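Local coordinates for fatty acid multifunctional protein (atmfp2) (Arabidopsis thaliana, PDB 2WTB) that hydrates long-chain enoyl-CoA esters and oxidises 3-hydroxyacyl-CoA with NAD+ in peroxisomal fatty acid beta-oxidation during seed germination, at residues K564-I567 / I568-Q572. Residues are numbered along the deposited sequence; the frame is centred on the assembly and turned at random.
Sequences KSMI and IPLMQ
Met-566 sets its flexible thioether across two neighbours on the first helical turn, meeting Pro-569 and Leu-570 each at about a right angle. Its CG stands anti to the backbone N (chi1 -154°), which brings that methylene 4.0 Å from Leu-570 CG, while the bend at chi2 carries SD out to the CB-CG edge of the proline ring, 4.1 Å from Pro-569 CG. Ile-567 and Met-571 instead lie side by side and point the same way, with Ile-567 CG2 4.1 Å from Met-571 SD. This is the N-terminal start of helix 567-572, in the C-terminal domain of the 3-hydroxyacyl-CoA dehydrogenase part. Ser-565 caps it: its OG accepts a weak bond from Ile-567 N at 3.4 Å and is also hydrogen-bonded to Glu-514 of helix 498-514. Proline suits the first turn, where a missing N-H costs no helical bond, and Pro-569 CD sits 3.2 Å from Met-566 O. A glycine here would probably leave Met-566 SD without its apolar partner and the turn freer to unwind. Met-566 O accepts a nearly straight bond from Leu-570 N (3.1 Å, 165°), whereas Met-571 N reaches Ile-567 O at a more bent 139°. Branched Ile-567 and Ile-568 fill the buried side, both touching helix 498-514.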
loop_
_atom_site.group_PDB
_atom_site.type_symbol
_atom_site.label_atom_id
_atom_site.label_comp_id
_atom_site.label_asym_id
_atom_site.label_seq_id
_atom_site.Cartn_x
_atom_site.Cartn_y
_atom_site.Cartn_z
ATOM N N LYS A 564 -17.435 -28.044 4.941
ATOM C CA LYS A 564 -17.711 -28.193 3.518
ATOM C C LYS A 564 -19.191 -27.987 3.221
ATOM O O LYS A 564 -19.974 -28.940 3.218
ATOM C CB LYS A 564 -17.260 -29.569 3.024
ATOM N N SER A 565 -19.570 -26.738 2.977
ATOM C CA SER A 565 -20.950 -26.410 2.645
ATOM C C SER A 565 -21.287 -26.866 1.229
ATOM O O SER A 565 -20.601 -26.514 0.270
ATOM C CB SER A 565 -21.194 -24.907 2.792
ATOM O OG SER A 565 -22.532 -24.577 2.465
ATOM N N MET A 566 -22.350 -27.651 1.106
ATOM C CA MET A 566 -22.746 -28.202 -0.183
ATOM C C MET A 566 -23.454 -27.156 -1.041
ATOM O O MET A 566 -23.889 -27.446 -2.155
ATOM C CB MET A 566 -23.648 -29.423 0.017
ATOM C CG MET A 566 -23.607 -30.419 -1.129
ATOM S SD MET A 566 -21.996 -31.217 -1.287
ATOM C CE MET A 566 -21.900 -32.106 0.266
ATOM N N ILE A 567 -23.561 -25.937 -0.518
ATOM C CA ILE A 567 -24.249 -24.857 -1.219
ATOM C C ILE A 567 -23.686 -24.621 -2.619
ATOM O O ILE A 567 -24.407 -24.724 -3.610
ATOM C CB ILE A 567 -24.205 -23.536 -0.419
ATOM C CG1 ILE A 567 -24.987 -23.680 0.889
ATOM C CG2 ILE A 567 -24.766 -22.388 -1.247
ATOM C CD1 ILE A 567 -25.022 -22.415 1.718
ATOM N N ILE A 568 -22.397 -24.306 -2.697
ATOM C CA ILE A 568 -21.757 -24.036 -3.981
ATOM C C ILE A 568 -21.889 -25.195 -4.973
ATOM O O ILE A 568 -22.348 -24.995 -6.098
ATOM C CB ILE A 568 -20.271 -23.653 -3.819
ATOM C CG1 ILE A 568 -20.145 -22.240 -3.251
ATOM C CG2 ILE A 568 -19.548 -23.747 -5.153
ATOM C CD1 ILE A 568 -18.723 -21.733 -3.197
ATOM N N PRO A 569 -21.486 -26.410 -4.562
ATOM C CA PRO A 569 -21.569 -27.562 -5.468
ATOM C C PRO A 569 -22.964 -27.734 -6.066
ATOM O O PRO A 569 -23.091 -27.942 -7.272
ATOM C CB PRO A 569 -21.234 -28.744 -4.554
ATOM C CG PRO A 569 -20.365 -28.158 -3.501
ATOM C CD PRO A 569 -20.907 -26.779 -3.258
ATOM N N LEU A 570 -23.992 -27.644 -5.228
ATOM C CA LEU A 570 -25.369 -27.793 -5.687
ATOM C C LEU A 570 -25.730 -26.749 -6.742
ATOM O O LEU A 570 -26.570 -26.995 -7.608
ATOM C CB LEU A 570 -26.340 -27.710 -4.509
ATOM C CG LEU A 570 -26.338 -28.900 -3.549
ATOM C CD1 LEU A 570 -27.147 -28.588 -2.300
ATOM C CD2 LEU A 570 -26.871 -30.145 -4.240
ATOM N N MET A 571 -25.095 -25.584 -6.662
ATOM C CA MET A 571 -25.333 -24.521 -7.629
ATOM C C MET A 571 -24.602 -24.810 -8.935
ATOM O O MET A 571 -25.117 -24.536 -10.020
ATOM C CB MET A 571 -24.881 -23.172 -7.068
ATOM C CG MET A 571 -25.602 -22.748 -5.802
ATOM S SD MET A 571 -25.015 -21.161 -5.183
ATOM C CE MET A 571 -25.399 -20.095 -6.570
ATOM N N GLN A 572 -23.399 -25.361 -8.819
ATOM C CA GLN A 572 -22.581 -25.681 -9.984
ATOM C C GLN A 572 -23.232 -26.758 -10.846
ATOM O O GLN A 572 -23.235 -26.664 -12.072
ATOM C CB GLN A 572 -21.184 -26.127 -9.552
ATOM C CG GLN A 572 -20.359 -25.036 -8.893
ATOM C CD GLN A 572 -19.064 -25.562 -8.310
ATOM O OE1 GLN A 572 -18.951 -26.745 -7.988
ATOM N NE2 GLN A 572 -18.079 -24.683 -8.165
#